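Local atomic coordinates of phosphoacetylglucosamine mutase (Aspergillus lentulus, PDB entry 5O9X), a protein that interconverts N-acetylglucosamine 6-phosphate and N-acetylglucosamine 1-phosphate as an N-acetylphosphoglucosamine mutase, probably through a bisphosphorylated sugar intermediate. Residues F25-T29 with A30-M34; V66-A69 with H70-A73. The protein carries 1 engineered substitution. All blocks are in the same frame, centred on the assembly; numbering follows the deposited sequence.

Contact 1: F25-T29 with A30-M34. With G16 (1,6-di-O-phosphono-alpha-D-glucopyranose), chain B; GOL (glycerol), chain E.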
ATOM      1  N   PHE A  25      10.865  -1.727 -20.283  1.00 32.35           N
ATOM      2  CA  PHE A  25       9.927  -1.638 -19.165  1.00 30.72           C
ATOM      3  C   PHE A  25      10.312  -2.606 -18.051  1.00 30.70           C
ATOM      4  O   PHE A  25      10.847  -3.664 -18.314  1.00 30.84           O
ATOM      5  CB  PHE A  25       8.503  -1.918 -19.655  1.00 26.12           C
ATOM      6  CG  PHE A  25       8.098  -1.055 -20.793  1.00 26.93           C
ATOM      7  CD1 PHE A  25       7.844   0.310 -20.600  1.00 24.89           C
ATOM      8  CD2 PHE A  25       7.967  -1.600 -22.093  1.00 27.00           C
ATOM      9  CE1 PHE A  25       7.453   1.124 -21.659  1.00 26.89           C
ATOM     10  CE2 PHE A  25       7.601  -0.764 -23.163  1.00 27.84           C
ATOM     11  CZ  PHE A  25       7.332   0.589 -22.948  1.00 26.22           C
ATOM     12  N   GLN A  26      10.105  -2.201 -16.796  1.00 30.20           N
ATOM     13  CA  GLN A  26      10.390  -3.077 -15.678  1.00 30.32           C
ATOM     14  C   GLN A  26       9.184  -3.049 -14.736  1.00 28.24           C
ATOM     15  O   GLN A  26       8.514  -2.015 -14.620  1.00 23.21           O
ATOM     16  CB  GLN A  26      11.693  -2.659 -14.977  1.00 40.49           C
ATOM     17  CG  GLN A  26      11.789  -1.148 -14.785  1.00 52.46           C
ATOM     18  CD  GLN A  26      12.999  -0.674 -13.955  1.00 67.46           C
ATOM     19  OE1 GLN A  26      14.147  -0.682 -14.444  1.00 52.49           O
ATOM     20  NE2 GLN A  26      12.733  -0.225 -12.693  1.00 64.10           N
ATOM     21  N   TYR A  27       8.931  -4.154 -14.045  1.00 29.35           N
ATOM     22  CA  TYR A  27       7.757  -4.248 -13.167  1.00 26.67           C
ATOM     23  C   TYR A  27       7.867  -3.311 -11.910  1.00 25.59           C
ATOM     24  O   TYR A  27       6.873  -2.737 -11.456  1.00 27.99           O
ATOM     25  CB  TYR A  27       7.525  -5.709 -12.780  1.00 25.98           C
ATOM     26  CG  TYR A  27       6.159  -5.987 -12.219  1.00 28.46           C
ATOM     27  CD1 TYR A  27       5.071  -6.279 -13.082  1.00 28.90           C
ATOM     28  CD2 TYR A  27       5.940  -5.987 -10.828  1.00 29.50           C
ATOM     29  CE1 TYR A  27       3.831  -6.553 -12.559  1.00 36.82           C
ATOM     30  CE2 TYR A  27       4.679  -6.301 -10.288  1.00 32.87           C
ATOM     31  CZ  TYR A  27       3.637  -6.568 -11.154  1.00 35.18           C
ATOM     32  OH  TYR A  27       2.354  -6.838 -10.698  1.00 40.97           O
ATOM     33  N   GLY A  28       9.066  -3.139 -11.380  1.00 24.13           N
ATOM     34  CA  GLY A  28       9.267  -2.139 -10.297  1.00 22.50           C
ATOM     35  C   GLY A  28       8.709  -2.654  -8.970  1.00 23.34           C
ATOM     36  O   GLY A  28       8.422  -3.858  -8.787  1.00 21.77           O
ATOM     37  N   THR A  29       8.537  -1.739  -8.050  1.00 18.32           N
ATOM     38  CA  THR A  29       8.135  -2.093  -6.689  1.00 17.70           C
ATOM     39  C   THR A  29       6.701  -2.631  -6.675  1.00 21.38           C
ATOM     40  O   THR A  29       6.390  -3.575  -5.889  1.00 20.29           O
ATOM     41  CB  THR A  29       8.232  -0.809  -5.838  1.00 16.63           C
ATOM     42  OG1 THR A  29       9.588  -0.350  -5.851  1.00 18.25           O
ATOM     43  CG2 THR A  29       7.876  -1.073  -4.366  1.00 17.86           C
ATOM     44  N   ALA A  30       5.812  -1.958  -7.428  1.00 22.17           N
ATOM     45  CA  ALA A  30       4.343  -2.245  -7.386  1.00 22.15           C
ATOM     46  C   ALA A  30       3.675  -2.450  -8.766  1.00 22.50           C
ATOM     47  O   ALA A  30       2.456  -2.388  -8.851  1.00 27.38           O
ATOM     48  CB  ALA A  30       3.608  -1.110  -6.629  1.00 23.89           C
ATOM     49  N   GLY A  31       4.418  -2.648  -9.822  1.00 19.21           N
ATOM     50  CA  GLY A  31       3.768  -2.838 -11.141  1.00 20.15           C
ATOM     51  C   GLY A  31       4.281  -1.754 -12.062  1.00 20.54           C
ATOM     52  O   GLY A  31       4.850  -0.755 -11.574  1.00 23.98           O
ATOM     53  N   PHE A  32       4.077  -1.901 -13.371  1.00 18.36           N
ATOM     54  CA  PHE A  32       4.568  -0.944 -14.325  1.00 19.00           C
ATOM     55  C   PHE A  32       3.990   0.441 -13.996  1.00 19.46           C
ATOM     56  O   PHE A  32       2.791   0.554 -13.696  1.00 18.07           O
ATOM     57  CB  PHE A  32       4.133  -1.337 -15.733  1.00 20.48           C
ATOM     58  CG  PHE A  32       4.640  -2.709 -16.154  1.00 22.56           C
ATOM     59  CD1 PHE A  32       5.994  -2.905 -16.477  1.00 23.25           C
ATOM     60  CD2 PHE A  32       3.757  -3.793 -16.195  1.00 25.17           C
ATOM     61  CE1 PHE A  32       6.448  -4.183 -16.816  1.00 24.32           C
ATOM     62  CE2 PHE A  32       4.207  -5.078 -16.560  1.00 26.89           C
ATOM     63  CZ  PHE A  32       5.557  -5.254 -16.891  1.00 26.90           C
ATOM     64  N   ARG A  33       4.846   1.447 -14.043  1.00 19.35           N
ATOM     65  CA  ARG A  33       4.452   2.796 -13.716  1.00 21.30           C
ATOM     66  C   ARG A  33       5.364   3.783 -14.433  1.00 20.36           C
ATOM     67  O   ARG A  33       6.586   3.661 -14.368  1.00 22.64           O
ATOM     68  CB  ARG A  33       4.610   2.962 -12.179  1.00 21.18           C
ATOM     69  CG  ARG A  33       3.850   4.172 -11.694  1.00 22.93           C
ATOM     70  CD  ARG A  33       3.883   4.152 -10.168  1.00 20.46           C
ATOM     71  NE  ARG A  33       3.068   3.116  -9.523  1.00 19.85           N
ATOM     72  CZ  ARG A  33       2.917   3.104  -8.153  1.00 19.00           C
ATOM     73  NH1 ARG A  33       3.409   4.140  -7.408  1.00 15.57           N
ATOM     74  NH2 ARG A  33       2.169   2.179  -7.524  1.00 17.11           N
ATOM     75  N   MET A  34       4.797   4.772 -15.098  1.00 20.45           N
ATOM     76  CA  MET A  34       5.583   5.662 -15.922  1.00 21.93           C
ATOM     77  C   MET A  34       4.699   6.782 -16.427  1.00 23.62           C
ATOM     78  O   MET A  34       3.478   6.769 -16.155  1.00 19.92           O
ATOM     79  CB  MET A  34       6.161   4.885 -17.130  1.00 19.97           C
ATOM     80  CG  MET A  34       5.091   4.374 -18.070  1.00 23.61           C
ATOM     81  SD  MET A  34       5.649   2.965 -19.056  1.00 26.32           S
ATOM     82  CE  MET A  34       5.794   1.579 -17.925  1.00 23.89           C
TER
HETATM   83  C1  G16 B 601       4.457   1.814  -3.805  1.00 19.76           C
HETATM   84  C2  G16 B 601       4.535   0.497  -3.038  1.00 27.33           C
HETATM   85  C3  G16 B 601       5.088   0.749  -1.599  1.00 24.16           C
HETATM   86  C4  G16 B 601       6.429   1.462  -1.565  1.00 22.73           C
HETATM   87  C5  G16 B 601       6.284   2.766  -2.338  1.00 22.52           C
HETATM   88  C6  G16 B 601       7.588   3.463  -2.652  1.00 20.51           C
HETATM   89  O1  G16 B 601       3.533   2.682  -3.142  1.00 20.16           O
HETATM   90  O2  G16 B 601       3.269  -0.230  -2.982  1.00 31.53           O
HETATM   91  O3  G16 B 601       5.083  -0.462  -0.953  1.00 27.54           O
HETATM   92  O4  G16 B 601       6.919   1.822  -0.200  1.00 22.37           O
HETATM   93  O5  G16 B 601       5.804   2.539  -3.685  1.00 20.78           O
HETATM   94  O6  G16 B 601       8.406   2.512  -3.471  1.00 16.99           O
HETATM   95  P   G16 B 601       9.830   3.022  -4.058  1.00 16.36           P
HETATM   96  O1P G16 B 601      10.654   3.629  -2.899  1.00 15.51           O
HETATM   97  O2P G16 B 601       9.541   4.138  -5.091  1.00 16.18           O
HETATM   98  O3P G16 B 601      10.493   1.843  -4.800  1.00 18.19           O
HETATM   99  P'  G16 B 601       2.190   3.275  -3.869  1.00 18.22           P
HETATM  100  O1X G16 B 601       1.647   2.179  -4.825  1.00 17.73           O
HETATM  101  O2X G16 B 601       2.653   4.460  -4.778  1.00 17.83           O
HETATM  102  O3X G16 B 601       1.295   3.829  -2.815  1.00 18.11           O
HETATM  103  C1  GOL E 604       8.004   0.695 -13.067  1.00 33.17           C
HETATM  104  O1  GOL E 604       7.732   0.417 -14.466  1.00 29.46           O
HETATM  105  C2  GOL E 604       9.298   1.530 -13.047  1.00 40.41           C
HETATM  106  O2  GOL E 604      10.353   0.745 -12.477  1.00 52.65           O
HETATM  107  C3  GOL E 604       9.100   2.808 -12.249  1.00 36.48           C
HETATM  108  O3  GOL E 604      10.029   3.865 -12.601  1.00 37.40           O
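Between Y27 and G31 the chain folds back on itself, bringing their CA atoms to 4.7 Å, and the runs 25-29 and 30-34 leave the bend with end-to-end directions 140° apart. G31 packs on the Y27 ring: its CA sits over the centre of one face, 3.7 Å from the centroid, a CH-pi contact. With CG anti to the backbone N (chi1 -164°), the same ring turns an edge to F32, and Y27 CD1 comes 3.8 Å from F32 CE2 over the F32 face. This is an edge-to-face pair with planes at 74°. Further back, the methyl of M34 meets the F25 ring obliquely, M34 CE 3.6 Å from F25 CD1, with SD also oblique to the ring, a Met-aromatic contact. Residues 32-34 belong to strand 32-35, an outermost strand of the mixed sheet in domain I of the phosphohexomutase fold; F25 and F32 touch helices 40-56 and 91-101, and Y27 touches 91-101. T29 and R33 reach the sugar bisphosphate. T29 gives its hydroxyl to the 6-phosphate, OG1 to O3P of G16 at 2.6 Å, while R33 presents the edge of its guanidinium to the 1-phosphate in a two-pronged grip. There NH1 reaches O2X of G16 at 2.8 Å and NH2 reaches O1X at 2.7 Å, the latter nearly straight. A glycerol, probably from the crystallisation liquor, sits in the bend, its O1 donating to Q26 O and accepting from R33 N.

Contact 2: V66-A69 with H70-A73. Engineered in segment 66-69: A69 (natural residue Ser). With G16 (1,6-di-O-phosphono-alpha-D-glucopyranose), chain B.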
ATOM      1  N   VAL A  66      -5.751   0.228 -12.540  1.00 18.88           N
ATOM      2  CA  VAL A  66      -4.996   1.174 -13.352  1.00 18.16           C
ATOM      3  C   VAL A  66      -4.789   2.446 -12.470  1.00 18.46           C
ATOM      4  O   VAL A  66      -5.730   3.176 -12.210  1.00 16.52           O
ATOM      5  CB  VAL A  66      -5.714   1.525 -14.656  1.00 19.50           C
ATOM      6  CG1 VAL A  66      -4.898   2.593 -15.450  1.00 17.89           C
ATOM      7  CG2 VAL A  66      -5.925   0.199 -15.456  1.00 20.53           C
ATOM      8  N   THR A  67      -3.552   2.639 -11.981  1.00 16.72           N
ATOM      9  CA  THR A  67      -3.267   3.737 -11.121  1.00 17.59           C
ATOM     10  C   THR A  67      -1.739   3.848 -11.082  1.00 16.54           C
ATOM     11  O   THR A  67      -1.016   2.866 -11.255  1.00 16.56           O
ATOM     12  CB  THR A  67      -3.805   3.459  -9.635  1.00 17.19           C
ATOM     13  OG1 THR A  67      -3.503   4.596  -8.847  1.00 18.27           O
ATOM     14  CG2 THR A  67      -3.107   2.237  -8.953  1.00 17.01           C
ATOM     15  N   ALA A  68      -1.277   5.060 -10.844  1.00 17.77           N
ATOM     16  CA  ALA A  68       0.096   5.296 -10.365  1.00 17.00           C
ATOM     17  C   ALA A  68       0.132   5.796  -8.889  1.00 18.25           C
ATOM     18  O   ALA A  68       1.186   6.258  -8.443  1.00 16.66           O
ATOM     19  CB  ALA A  68       0.875   6.223 -11.312  1.00 15.13           C
ATOM     20  N   ALA A  69      -1.000   5.666  -8.143  1.00 19.81           N
ATOM     21  CA  ALA A  69      -0.982   5.748  -6.615  1.00 18.89           C
ATOM     22  C   ALA A  69      -0.423   7.089  -6.076  1.00 20.41           C
ATOM     23  O   ALA A  69      -1.064   8.113  -6.302  1.00 20.08           O
ATOM     24  CB  ALA A  69      -0.186   4.570  -6.084  1.00 21.06           C
ATOM     25  N   HIS A  70       0.791   7.137  -5.457  1.00 18.36           N
ATOM     26  CA  HIS A  70       1.337   8.387  -4.915  1.00 16.42           C
ATOM     27  C   HIS A  70       1.961   9.293  -5.998  1.00 17.32           C
ATOM     28  O   HIS A  70       2.254  10.489  -5.720  1.00 19.56           O
ATOM     29  CB  HIS A  70       2.477   8.108  -3.853  1.00 17.57           C
ATOM     30  CG  HIS A  70       3.820   7.867  -4.447  1.00 17.74           C
ATOM     31  ND1 HIS A  70       4.236   6.600  -4.848  1.00 19.16           N
ATOM     32  CD2 HIS A  70       4.846   8.709  -4.735  1.00 16.85           C
ATOM     33  CE1 HIS A  70       5.463   6.682  -5.341  1.00 19.14           C
ATOM     34  NE2 HIS A  70       5.850   7.952  -5.282  1.00 17.13           N
ATOM     35  N   ASN A  71       2.214   8.728  -7.190  1.00 17.68           N
ATOM     36  CA  ASN A  71       2.903   9.486  -8.291  1.00 16.03           C
ATOM     37  C   ASN A  71       2.171  10.765  -8.771  1.00 17.07           C
ATOM     38  O   ASN A  71       0.927  10.886  -8.644  1.00 17.08           O
ATOM     39  CB  ASN A  71       3.198   8.615  -9.525  1.00 15.33           C
ATOM     40  CG  ASN A  71       4.300   7.562  -9.244  1.00 16.46           C
ATOM     41  OD1 ASN A  71       4.326   6.955  -8.178  1.00 16.08           O
ATOM     42  ND2 ASN A  71       5.168   7.337 -10.232  1.00 16.50           N
ATOM     43  N   PRO A  72       2.952  11.681  -9.376  1.00 18.25           N
ATOM     44  CA  PRO A  72       2.297  12.908  -9.895  1.00 17.80           C
ATOM     45  C   PRO A  72       1.254  12.506 -10.977  1.00 15.65           C
ATOM     46  O   PRO A  72       1.312  11.382 -11.562  1.00 16.74           O
ATOM     47  CB  PRO A  72       3.491  13.710 -10.525  1.00 17.28           C
ATOM     48  CG  PRO A  72       4.721  13.222  -9.706  1.00 19.27           C
ATOM     49  CD  PRO A  72       4.457  11.725  -9.553  1.00 18.20           C
ATOM     50  N   ALA A  73       0.291  13.405 -11.197  1.00 15.64           N
ATOM     51  CA  ALA A  73      -0.866  13.197 -12.102  1.00 15.29           C
ATOM     52  C   ALA A  73      -0.494  12.758 -13.518  1.00 17.91           C
ATOM     53  O   ALA A  73      -1.316  12.051 -14.128  1.00 20.65           O
ATOM     54  CB  ALA A  73      -1.710  14.503 -12.175  1.00 15.99           C
TER
HETATM   55  C1  G16 B 601       4.457   1.814  -3.805  1.00 19.76           C
HETATM   56  C2  G16 B 601       4.535   0.497  -3.038  1.00 27.33           C
HETATM   57  C3  G16 B 601       5.088   0.749  -1.599  1.00 24.16           C
HETATM   58  C4  G16 B 601       6.429   1.462  -1.565  1.00 22.73           C
HETATM   59  C5  G16 B 601       6.284   2.766  -2.338  1.00 22.52           C
HETATM   60  C6  G16 B 601       7.588   3.463  -2.652  1.00 20.51           C
HETATM   61  O1  G16 B 601       3.533   2.682  -3.142  1.00 20.16           O
HETATM   62  O2  G16 B 601       3.269  -0.230  -2.982  1.00 31.53           O
HETATM   63  O3  G16 B 601       5.083  -0.462  -0.953  1.00 27.54           O
HETATM   64  O4  G16 B 601       6.919   1.822  -0.200  1.00 22.37           O
HETATM   65  O5  G16 B 601       5.804   2.539  -3.685  1.00 20.78           O
HETATM   66  O6  G16 B 601       8.406   2.512  -3.471  1.00 16.99           O
HETATM   67  P   G16 B 601       9.830   3.022  -4.058  1.00 16.36           P
HETATM   68  O1P G16 B 601      10.654   3.629  -2.899  1.00 15.51           O
HETATM   69  O2P G16 B 601       9.541   4.138  -5.091  1.00 16.18           O
HETATM   70  O3P G16 B 601      10.493   1.843  -4.800  1.00 18.19           O
HETATM   71  P'  G16 B 601       2.190   3.275  -3.869  1.00 18.22           P
HETATM   72  O1X G16 B 601       1.647   2.179  -4.825  1.00 17.73           O
HETATM   73  O2X G16 B 601       2.653   4.460  -4.778  1.00 17.83           O
HETATM   74  O3X G16 B 601       1.295   3.829  -2.815  1.00 18.11           O
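The imidazole of H70, the residue right after A69, has N71 OD1 3.1 Å above one face, offset toward the rim, and phosphate oxygen O2X of G16 at its edge, in the ring plane. That edge bond is short and straight: ND1 donates to O2X at 2.7 Å with an angle of 173°. With CG between the backbone N and the carbonyl carbon (chi1 83°) and the ring turned to chi2 -87°, ND1 and the backbone N of H70 both point to O2X; the bond from H70 N is weak. This is the phosphoserine loop of the phosphohexomutases, between strands 61-66 and 75-81. A69 is an engineered replacement for the serine that, as in other family members, probably carries the transferred phosphate. A type II' beta turn from A68 to N71 shapes the loop, closed by N71 N to A68 O at 3.0 Å. Beside that bond A68 CB packs 3.8 Å from N71 CB. Just ahead is an ST turn: T67 OG1 accepts from A69 N at 2.8 Å and is also hydrogen-bonded to D133. N71 ND2 is hydrogen-bonded to D75 and to the carbonyl of T509, which would hold the side-chain amide in its orientation. At the turn's tip, A69 CB lies 3.1 Å from O2X of G16.

Contacts 1 and 2, with centres about 12 Å apart, approach the 1-phosphate of the bound glucose bisphosphate from two parts of domain I, and R33 joins them. Its NH1 makes a probable hydrogen bond to N71 OD1 at 3.1 Å, so N71 probably helps to position the arginine. R33 NH2 packs 3.7 Å from CB of A69. O2X of G16 receives donors from both contacts, R33 in 30-34 and H70 in 70-73, whereas T29 of contact 1 reaches the distant 6-phosphate. E380, H384, R505, S507 and T509 add further hydrogen bonds to the ligand.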